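Local structure of putative branched-chain amino acid transport system substrate-binding protein (Rhodopseudomonas palustris, 3TX6) at residues A[6-17]-A[41-52]; A[263-271]-A[284-292]. The protein probably serves as the periplasmic solute-binding component of an ABC transporter for lignin-derived aromatic acids, and here holds 3-(4-hydroxyphenyl)pyruvic acid. All coordinates share one frame; numbering follows the deposited sequence. Where two conformers were deposited one is given.

Contact 1 (A[6-17]-A[41-52]); sequences NEITIGITVTTT and HPLKVIVLDDGG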
loop_
_atom_site.group_PDB
_atom_site.type_symbol
_atom_site.label_atom_id
_atom_site.label_comp_id
_atom_site.label_asym_id
_atom_site.label_seq_id
_atom_site.Cartn_x
_atom_site.Cartn_y
_atom_site.Cartn_z
ATOM N N ASN A 6 -2.055 29.449 10.815
ATOM C CA ASN A 6 -2.752 29.568 9.501
ATOM C C ASN A 6 -2.553 28.293 8.657
ATOM O O ASN A 6 -3.488 27.823 8.015
ATOM C CB ASN A 6 -2.242 30.771 8.729
ATOM C CG ASN A 6 -3.176 31.170 7.573
ATOM O OD1 ASN A 6 -4.408 31.219 7.739
ATOM N ND2 ASN A 6 -2.603 31.425 6.405
ATOM N N GLU A 7 -1.331 27.776 8.653
ATOM C CA GLU A 7 -1.012 26.586 7.876
ATOM C C GLU A 7 -1.553 25.328 8.517
ATOM O O GLU A 7 -1.799 25.278 9.723
ATOM C CB GLU A 7 0.492 26.454 7.683
ATOM C CG GLU A 7 1.294 26.079 8.910
ATOM C CD GLU A 7 1.776 27.296 9.712
ATOM O OE1 GLU A 7 1.245 28.437 9.565
ATOM O OE2 GLU A 7 2.672 27.099 10.546
ATOM N N ILE A 8 -1.726 24.315 7.680
ATOM C CA ILE A 8 -2.002 22.970 8.126
ATOM C C ILE A 8 -0.688 22.220 7.938
ATOM O O ILE A 8 -0.079 22.279 6.874
ATOM C CB ILE A 8 -3.138 22.394 7.319
ATOM C CG1 ILE A 8 -4.421 23.278 7.559
ATOM C CG2 ILE A 8 -3.367 20.930 7.650
ATOM C CD1 ILE A 8 -5.398 23.069 6.493
ATOM N N THR A 9 -0.226 21.575 8.997
ATOM C CA THR A 9 1.122 21.005 9.049
ATOM C C THR A 9 1.001 19.491 8.921
ATOM O O THR A 9 0.343 18.844 9.727
ATOM C CB THR A 9 1.839 21.409 10.355
ATOM O OG1 THR A 9 1.837 22.850 10.440
ATOM C CG2 THR A 9 3.290 20.856 10.415
ATOM N N ILE A 10 1.725 18.931 7.968
ATOM C CA ILE A 10 1.645 17.512 7.639
ATOM C C ILE A 10 3.067 16.993 7.616
ATOM O O ILE A 10 3.897 17.467 6.856
ATOM C CB ILE A 10 1.035 17.305 6.268
ATOM C CG1 ILE A 10 -0.381 17.899 6.258
ATOM C CG2 ILE A 10 0.991 15.803 5.859
ATOM C CD1 ILE A 10 -0.866 18.299 4.911
ATOM N N GLY A 11 3.336 15.995 8.457
ATOM C CA GLY A 11 4.616 15.298 8.410
ATOM C C GLY A 11 4.508 13.947 7.767
ATOM O O GLY A 11 3.588 13.173 8.057
ATOM N N ILE A 12 5.482 13.653 6.919
ATOM C CA ILE A 12 5.506 12.433 6.139
ATOM C C ILE A 12 6.851 11.751 6.317
ATOM O O ILE A 12 7.894 12.360 6.052
ATOM C CB ILE A 12 5.275 12.733 4.660
ATOM C CG1 ILE A 12 3.998 13.603 4.517
ATOM C CG2 ILE A 12 5.184 11.423 3.855
ATOM C CD1 ILE A 12 3.547 13.877 3.105
ATOM N N THR A 13 6.821 10.484 6.752
ATOM C CA THR A 13 8.019 9.665 6.761
ATOM C C THR A 13 7.846 8.519 5.796
ATOM O O THR A 13 6.875 7.772 5.886
ATOM C CB THR A 13 8.412 9.167 8.206
ATOM O OG1 THR A 13 9.713 8.514 8.161
ATOM C CG2 THR A 13 7.351 8.329 8.893
ATOM N N VAL A 14 8.764 8.428 4.828
ATOM C CA VAL A 14 8.739 7.380 3.860
ATOM C C VAL A 14 10.146 6.840 3.623
ATOM O O VAL A 14 11.124 7.355 4.148
ATOM C CB VAL A 14 8.094 7.863 2.532
ATOM C CG1 VAL A 14 6.583 8.041 2.667
ATOM C CG2 VAL A 14 8.808 9.105 2.012
ATOM N N THR A 15 10.216 5.763 2.863
ATOM C CA THR A 15 11.465 5.027 2.684
ATOM C C THR A 15 12.053 5.326 1.306
ATOM O O THR A 15 11.634 4.762 0.274
ATOM C CB THR A 15 11.215 3.521 2.825
ATOM O OG1 THR A 15 10.517 3.264 4.066
ATOM C CG2 THR A 15 12.573 2.748 2.723
ATOM N N THR A 16 13.040 6.207 1.305
ATOM C CA THR A 16 13.658 6.649 0.067
ATOM C C THR A 16 15.114 6.173 -0.069
ATOM O O THR A 16 15.765 6.488 -1.061
ATOM C CB THR A 16 13.557 8.158 -0.121
ATOM O OG1 THR A 16 14.235 8.833 0.946
ATOM C CG2 THR A 16 12.135 8.596 -0.212
ATOM N N THR A 17 15.592 5.420 0.917
ATOM C CA THR A 17 16.878 4.708 0.861
ATOM C C THR A 17 16.701 3.283 1.388
ATOM O O THR A 17 15.718 3.007 2.085
ATOM C CB THR A 17 17.966 5.389 1.729
ATOM O OG1 THR A 17 17.554 5.406 3.111
ATOM C CG2 THR A 17 18.254 6.781 1.245
ATOM N N HIS A 41 -6.002 27.548 3.436
ATOM C CA HIS A 41 -4.888 27.372 4.353
ATOM C C HIS A 41 -3.756 26.674 3.639
ATOM O O HIS A 41 -3.938 25.564 3.118
ATOM C CB HIS A 41 -5.280 26.597 5.592
ATOM C CG HIS A 41 -6.327 27.292 6.421
ATOM N ND1 HIS A 41 -6.032 28.025 7.523
ATOM C CD2 HIS A 41 -7.690 27.369 6.262
ATOM C CE1 HIS A 41 -7.171 28.547 8.011
ATOM N NE2 HIS A 41 -8.175 28.136 7.269
ATOM N N PRO A 42 -2.576 27.303 3.597
ATOM C CA PRO A 42 -1.415 26.621 2.990
ATOM C C PRO A 42 -1.078 25.326 3.738
ATOM O O PRO A 42 -1.215 25.259 4.974
ATOM C CB PRO A 42 -0.269 27.633 3.112
ATOM C CG PRO A 42 -0.804 28.812 3.807
ATOM C CD PRO A 42 -2.213 28.577 4.235
ATOM N N LEU A 43 -0.620 24.320 3.006
ATOM C CA LEU A 43 -0.175 23.068 3.596
ATOM C C LEU A 43 1.354 23.196 3.733
ATOM O O LEU A 43 2.067 23.551 2.786
ATOM C CB LEU A 43 -0.530 21.900 2.698
ATOM C CG LEU A 43 -1.991 21.693 2.332
ATOM C CD1 LEU A 43 -2.174 20.328 1.679
ATOM C CD2 LEU A 43 -2.899 21.878 3.543
ATOM N N LYS A 44 1.833 22.931 4.935
ATOM C CA LYS A 44 3.242 22.894 5.225
ATOM C C LYS A 44 3.555 21.412 5.350
ATOM O O LYS A 44 3.135 20.766 6.301
ATOM C CB LYS A 44 3.546 23.632 6.533
ATOM C CG LYS A 44 4.981 23.507 6.985
ATOM C CD LYS A 44 5.929 24.267 6.079
ATOM C CE LYS A 44 7.366 24.283 6.614
ATOM N NZ LYS A 44 8.360 24.784 5.617
ATOM N N VAL A 45 4.293 20.875 4.392
ATOM C CA VAL A 45 4.535 19.448 4.292
ATOM C C VAL A 45 6.042 19.229 4.544
ATOM O O VAL A 45 6.917 19.809 3.875
ATOM C CB VAL A 45 4.139 18.905 2.901
ATOM C CG1 VAL A 45 4.434 17.411 2.806
ATOM C CG2 VAL A 45 2.677 19.191 2.595
ATOM N N ILE A 46 6.314 18.390 5.534
ATOM C CA ILE A 46 7.673 18.060 5.990
ATOM C C ILE A 46 7.927 16.585 5.726
ATOM O O ILE A 46 7.181 15.736 6.189
ATOM C CB ILE A 46 7.858 18.344 7.491
ATOM C CG1 ILE A 46 7.499 19.794 7.813
ATOM C CG2 ILE A 46 9.298 18.053 7.885
ATOM C CD1 ILE A 46 6.958 20.004 9.195
ATOM N N VAL A 47 8.893 16.307 4.865
ATOM C CA VAL A 47 9.192 14.952 4.387
ATOM C C VAL A 47 10.513 14.476 4.886
ATOM O O VAL A 47 11.490 15.200 4.802
ATOM C CB VAL A 47 9.160 14.854 2.845
ATOM C CG1 VAL A 47 9.222 13.384 2.423
ATOM C CG2 VAL A 47 7.897 15.532 2.336
ATOM N N LEU A 48 10.546 13.275 5.438
ATOM C CA LEU A 48 11.782 12.660 5.903
ATOM C C LEU A 48 11.877 11.222 5.417
ATOM O O LEU A 48 10.865 10.562 5.276
ATOM C CB LEU A 48 11.800 12.659 7.459
ATOM C CG LEU A 48 11.910 14.050 8.121
ATOM C CD1 LEU A 48 11.769 13.943 9.662
ATOM C CD2 LEU A 48 13.224 14.809 7.756
ATOM N N ASP A 49 13.099 10.753 5.234
ATOM C CA ASP A 49 13.405 9.367 4.973
ATOM C C ASP A 49 13.558 8.628 6.294
ATOM O O ASP A 49 14.228 9.122 7.203
ATOM C CB ASP A 49 14.725 9.329 4.219
ATOM C CG ASP A 49 15.206 7.942 3.841
ATOM O OD1 ASP A 49 14.411 6.993 3.685
ATOM O OD2 ASP A 49 16.455 7.834 3.693
ATOM N N ASP A 50 13.058 7.405 6.338
ATOM C CA ASP A 50 13.341 6.521 7.447
ATOM C C ASP A 50 14.172 5.265 7.076
ATOM O O ASP A 50 14.467 4.445 7.956
ATOM C CB ASP A 50 12.056 6.067 8.129
ATOM C CG ASP A 50 11.024 5.525 7.156
ATOM O OD1 ASP A 50 11.375 4.679 6.310
ATOM O OD2 ASP A 50 9.833 5.904 7.330
ATOM N N GLY A 51 14.537 5.101 5.805
ATOM C CA GLY A 51 15.296 3.945 5.384
ATOM C C GLY A 51 14.587 2.602 5.590
ATOM O O GLY A 51 15.229 1.550 5.505
ATOM N N GLY A 52 13.295 2.661 5.909
ATOM C CA GLY A 52 12.509 1.474 6.247
ATOM C C GLY A 52 12.670 0.968 7.676
ATOM O O GLY A 52 12.160 -0.083 8.021
#
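Ile-8 N meets Pro-42 O at the start of a ladder of backbone hydrogen bonds that runs on to Asp-50 N and Val-14 O, joining two parallel strands in one of the two alpha/beta domains of a periplasmic binding protein. Along it Ile-8, Ile-10, Ile-12 and Val-14 use both N and O toward residues 42-50, in the one-residue-in-two rhythm of parallel pairing. Before the ladder begins, His-41 ND1 gives a hydrogen bond to Asn-6 O (2.6 Å), which lies in the ring plane and offers a lone pair; this in-plane bond helps to hold the rotation of the imidazole.

Apolar contacts line the face bearing Ile-8, Ile-10 and Ile-12. Leu-43 straddles two isoleucines, CD2 on Ile-8 CB (3.8 Å) and CD1 on Ile-10 CD1 (4.0 Å), while Ile-12 CD1 reaches Val-45 CG1 (3.7 Å). Beta-branched residues suit such extended backbone.

At the C-terminal ends of the strands, two aspartates tie the following loops together. Asp-49 accepts Thr-16 N (2.9 Å) and Gly-51 N at OD1 from opposite faces of the carboxylate, and Thr-17 OG1 (2.7 Å) at OD2. Asp-50 OD1 takes Thr-15 OG1 (2.8 Å) on its syn lone pair and Gly-52 N. Its OD2 takes Ser-76 OG and, on the anti side and out of plane, Thr-13 OG1 (2.7 Å), which also bonds Asn-60 ND2. Both form Asx turns, and the positive phi of Gly-51 and Gly-52 is readily adopted without a side chain.

Strand 72-75 pairs with the other edge of 8-14; helix 282-304 packs on Ile-8, Ile-10 and Leu-43, and helix 54-67 covers Leu-48 on the reverse face.

Contact 2 (A[263-271]-A[284-292]); sequences PGLELNTAY and AAHSFDAFK. With ENO (3-(4-hydroxy-phenyl)pyruvic acid), chain D.
Leu-267 and Phe-288 lie at the centre of a helix-helix packing in the periplasmic binding protein fold, where helix 261-275 crosses helix 282-304 at 123° between the short segments, their axes 10.7 Å apart at closest. The two side chains run antiparallel alongside one another, each pointing toward the other's helix.

Leucine suits this place because its branches serve two surfaces, CB and CD1 lying against the Phe-288 ring while CD2 reaches Ala-285. Its CB sits almost exactly above the middle of that ring, 3.7 Å from the centroid and 2° off the normal, a CH-pi contact over the face. From there CG lies anti to the backbone N (chi1 167°), which leaves CD1 against Phe-288 CD1 (3.8 Å) and lets CD2 press on Ala-285 CA (3.4 Å) and its CB. A small residue at Ala-285 permits this close approach. The Ala-284 methyl touches Tyr-271 CE2 (4.1 Å), alanine being small enough to fit beside that ring. The phenylalanine offers the broad flat surface that the leucine covers, and its CE2 also approaches Pro-263 O (3.5 Å).

On its other flanks helix 282-304 does different work. Asp-289 is held by Ser-329 OG and Gln-330 N, and Ser-287 by Glu-27 O. His-286, pointing away from helix 261-275, shares a hydrogen bond with the phenolic O3 of the bound ligand (NE2 to O3, 2.6 Å), the oxygen lying at the imidazole edge.

Toward the more exposed end a lysine and a glutamate, long enough to span the gap, close the contact: Lys-292 NZ bridges to Glu-266 OE1 at 2.9 Å, using the oxygen's syn lone pair.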
loop_
_atom_site.group_PDB
_atom_site.type_symbol
_atom_site.label_atom_id
_atom_site.label_comp_id
_atom_site.label_asym_id
_atom_site.label_seq_id
_atom_site.Cartn_x
_atom_site.Cartn_y
_atom_site.Cartn_z
ATOM N N PRO A 263 -9.333 10.714 -10.412
ATOM C CA PRO A 263 -8.117 10.987 -9.659
ATOM C C PRO A 263 -6.891 10.141 -10.139
ATOM O O PRO A 263 -5.729 10.577 -10.042
ATOM C CB PRO A 263 -8.490 10.613 -8.204
ATOM C CG PRO A 263 -9.746 9.823 -8.316
ATOM C CD PRO A 263 -10.456 10.343 -9.522
ATOM N N GLY A 264 -7.140 8.948 -10.641
ATOM C CA GLY A 264 -6.080 8.136 -11.239
ATOM C C GLY A 264 -5.486 8.764 -12.480
ATOM O O GLY A 264 -4.264 8.848 -12.621
ATOM N N LEU A 265 -6.341 9.269 -13.361
ATOM C CA LEU A 265 -5.848 9.977 -14.514
ATOM C C LEU A 265 -5.073 11.216 -14.115
ATOM O O LEU A 265 -4.039 11.540 -14.731
ATOM C CB LEU A 265 -6.994 10.387 -15.462
ATOM C CG LEU A 265 -7.679 9.270 -16.238
ATOM C CD1 LEU A 265 -8.934 9.852 -16.946
ATOM C CD2 LEU A 265 -6.744 8.655 -17.266
ATOM N N GLU A 266 -5.544 11.935 -13.091
ATOM C CA GLU A 266 -4.848 13.144 -12.661
ATOM C C GLU A 266 -3.443 12.803 -12.202
ATOM O O GLU A 266 -2.484 13.416 -12.643
ATOM C CB GLU A 266 -5.585 13.894 -11.523
ATOM C CG GLU A 266 -6.891 14.550 -11.940
ATOM C CD GLU A 266 -7.698 15.107 -10.789
ATOM O OE1 GLU A 266 -7.311 14.909 -9.617
ATOM O OE2 GLU A 266 -8.747 15.720 -11.058
ATOM N N LEU A 267 -3.322 11.847 -11.282
ATOM C CA LEU A 267 -2.004 11.511 -10.754
ATOM C C LEU A 267 -1.086 10.975 -11.850
ATOM O O LEU A 267 0.044 11.412 -11.992
ATOM C CB LEU A 267 -2.072 10.466 -9.672
ATOM C CG LEU A 267 -0.755 9.799 -9.246
ATOM C CD1 LEU A 267 0.260 10.808 -8.710
ATOM C CD2 LEU A 267 -1.112 8.741 -8.206
ATOM N N ASN A 268 -1.570 10.003 -12.602
ATOM C CA ASN A 268 -0.728 9.408 -13.608
ATOM C C ASN A 268 -0.283 10.405 -14.716
ATOM O O ASN A 268 0.875 10.401 -15.129
ATOM C CB ASN A 268 -1.387 8.164 -14.225
ATOM C CG ASN A 268 -1.508 7.031 -13.253
ATOM O OD1 ASN A 268 -0.917 7.062 -12.179
ATOM N ND2 ASN A 268 -2.221 5.981 -13.651
ATOM N N THR A 269 -1.171 11.270 -15.180
ATOM C CA THR A 269 -0.780 12.278 -16.167
ATOM C C THR A 269 0.367 13.124 -15.597
ATOM O O THR A 269 1.369 13.356 -16.254
ATOM C CB THR A 269 -1.989 13.129 -16.594
ATOM O OG1 THR A 269 -2.959 12.265 -17.178
ATOM C CG2 THR A 269 -1.568 14.169 -17.562
ATOM N N ALA A 270 0.227 13.560 -14.357
ATOM C CA ALA A 270 1.223 14.430 -13.732
ATOM C C ALA A 270 2.560 13.668 -13.531
ATOM O O ALA A 270 3.630 14.148 -13.890
ATOM C CB ALA A 270 0.706 14.967 -12.415
ATOM N N TYR A 271 2.473 12.486 -12.927
ATOM C CA TYR A 271 3.659 11.725 -12.575
ATOM C C TYR A 271 4.397 11.297 -13.853
ATOM O O TYR A 271 5.619 11.397 -13.930
ATOM C CB TYR A 271 3.279 10.487 -11.723
ATOM C CG TYR A 271 4.460 9.935 -10.945
ATOM C CD1 TYR A 271 5.443 9.151 -11.591
ATOM C CD2 TYR A 271 4.673 10.259 -9.626
ATOM C CE1 TYR A 271 6.560 8.685 -10.909
ATOM C CE2 TYR A 271 5.771 9.807 -8.959
ATOM C CZ TYR A 271 6.747 9.048 -9.620
ATOM O OH TYR A 271 7.878 8.627 -8.925
ATOM N N ALA A 284 3.026 5.682 -5.397
ATOM C CA ALA A 284 2.768 7.110 -5.637
ATOM C C ALA A 284 1.297 7.446 -5.252
ATOM O O ALA A 284 0.994 8.505 -4.730
ATOM C CB ALA A 284 3.020 7.473 -7.087
ATOM N N ALA A 285 0.391 6.541 -5.625
ATOM C CA ALA A 285 -1.015 6.716 -5.426
ATOM C C ALA A 285 -1.377 6.825 -3.955
ATOM O O ALA A 285 -2.344 7.518 -3.629
ATOM C CB ALA A 285 -1.771 5.588 -6.119
ATOM N N HIS A 286 -0.665 6.145 -3.065
ATOM C CA HIS A 286 -1.036 6.218 -1.648
ATOM C C HIS A 286 -0.796 7.585 -1.059
ATOM O O HIS A 286 -1.653 8.066 -0.314
ATOM C CB HIS A 286 -0.370 5.142 -0.807
ATOM C CG HIS A 286 -0.697 3.745 -1.223
ATOM N ND1 HIS A 286 -1.947 3.332 -1.608
ATOM C CD2 HIS A 286 0.129 2.629 -1.299
ATOM C CE1 HIS A 286 -1.893 2.002 -1.898
ATOM N NE2 HIS A 286 -0.637 1.580 -1.716
ATOM N N SER A 287 0.348 8.217 -1.338
ATOM C CA SER A 287 0.543 9.581 -0.856
ATOM C C SER A 287 -0.413 10.576 -1.539
ATOM O O SER A 287 -1.016 11.420 -0.880
ATOM C CB SER A 287 2.004 10.060 -0.905
ATOM O OG SER A 287 2.436 9.984 -2.174
ATOM N N PHE A 288 -0.602 10.450 -2.848
ATOM C CA PHE A 288 -1.569 11.271 -3.568
ATOM C C PHE A 288 -2.965 11.154 -2.937
ATOM O O PHE A 288 -3.640 12.155 -2.698
ATOM C CB PHE A 288 -1.583 10.868 -5.038
ATOM C CG PHE A 288 -2.500 11.667 -5.896
ATOM C CD1 PHE A 288 -2.059 12.853 -6.474
ATOM C CD2 PHE A 288 -3.768 11.229 -6.192
ATOM C CE1 PHE A 288 -2.858 13.579 -7.308
ATOM C CE2 PHE A 288 -4.573 11.962 -7.054
ATOM C CZ PHE A 288 -4.120 13.141 -7.588
ATOM N N ASP A 289 -3.388 9.918 -2.691
ATOM C CA ASP A 289 -4.731 9.673 -2.161
ATOM C C ASP A 289 -4.867 10.191 -0.726
ATOM O O ASP A 289 -5.934 10.629 -0.333
ATOM C CB ASP A 289 -5.037 8.197 -2.197
ATOM C CG ASP A 289 -5.278 7.675 -3.594
ATOM O OD1 ASP A 289 -5.330 8.498 -4.534
ATOM O OD2 ASP A 289 -5.475 6.451 -3.728
ATOM N N ALA A 290 -3.793 10.110 0.066
ATOM C CA ALA A 290 -3.846 10.634 1.417
ATOM C C ALA A 290 -4.239 12.125 1.393
ATOM O O ALA A 290 -5.018 12.615 2.246
ATOM C CB ALA A 290 -2.538 10.419 2.169
ATOM N N PHE A 291 -3.732 12.868 0.417
ATOM C CA PHE A 291 -4.113 14.272 0.243
ATOM C C PHE A 291 -5.522 14.439 -0.271
ATOM O O PHE A 291 -6.168 15.415 0.093
ATOM C CB PHE A 291 -3.087 15.031 -0.593
ATOM C CG PHE A 291 -1.827 15.391 0.191
ATOM C CD1 PHE A 291 -0.829 14.437 0.420
ATOM C CD2 PHE A 291 -1.658 16.666 0.698
ATOM C CE1 PHE A 291 0.297 14.770 1.141
ATOM C CE2 PHE A 291 -0.520 17.005 1.405
ATOM C CZ PHE A 291 0.463 16.071 1.617
ATOM N N LYS A 292 -5.995 13.537 -1.129
ATOM C CA LYS A 292 -7.408 13.554 -1.516
ATOM C C LYS A 292 -8.273 13.375 -0.266
ATOM O O LYS A 292 -9.295 14.052 -0.122
ATOM C CB LYS A 292 -7.729 12.472 -2.554
ATOM C CG LYS A 292 -7.140 12.709 -3.943
ATOM C CD LYS A 292 -7.702 13.984 -4.580
ATOM C CE LYS A 292 -7.331 14.124 -6.041
ATOM N NZ LYS A 292 -7.908 15.316 -6.757
HETATM O O4 ENO D . 3.710 -3.059 3.484
HETATM C C9 ENO D . 3.122 -1.307 0.617
HETATM C C8 ENO D . 2.019 -0.734 0.018
HETATM C C7 ENO D . 1.022 -1.527 -0.572
HETATM C C6 ENO D . 1.121 -2.900 -0.454
HETATM C C5 ENO D . 2.237 -3.492 0.130
HETATM C C4 ENO D . 3.252 -2.698 0.691
HETATM O O3 ENO D . -0.079 -0.897 -1.139
HETATM C C3 ENO D . 4.493 -3.320 1.265
HETATM C C2 ENO D . 4.575 -3.532 2.728
HETATM C C1 ENO D . 5.765 -4.197 3.239
HETATM O O2 ENO D . 5.868 -4.330 4.476
HETATM O O1 ENO D . 6.659 -4.630 2.451
#

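The two contacts follow one another along the chain, residues 6-52 first and 263-292 much later, and their centres are about 16 Å apart. Helix 282-304 joins them: its Phe-288 side faces helix 261-275, while Phe-291 turns to the sheet of contact 1. There the Phe-291 ring packs on the apolar face of both strands, with Leu-43 CD1 3.7 Å from CE2 and Ile-12 CD1 3.9 Å from CE1. Sheet, helix 282-304 and helix 261-275 thus form successive layers. The same middle helix carries His-286 to the ligand, and the Thr-15 side chain is about 9 Å from the bound ligand, so the loop end of contact 1 and the His-286 face of the helix lie near the pocket.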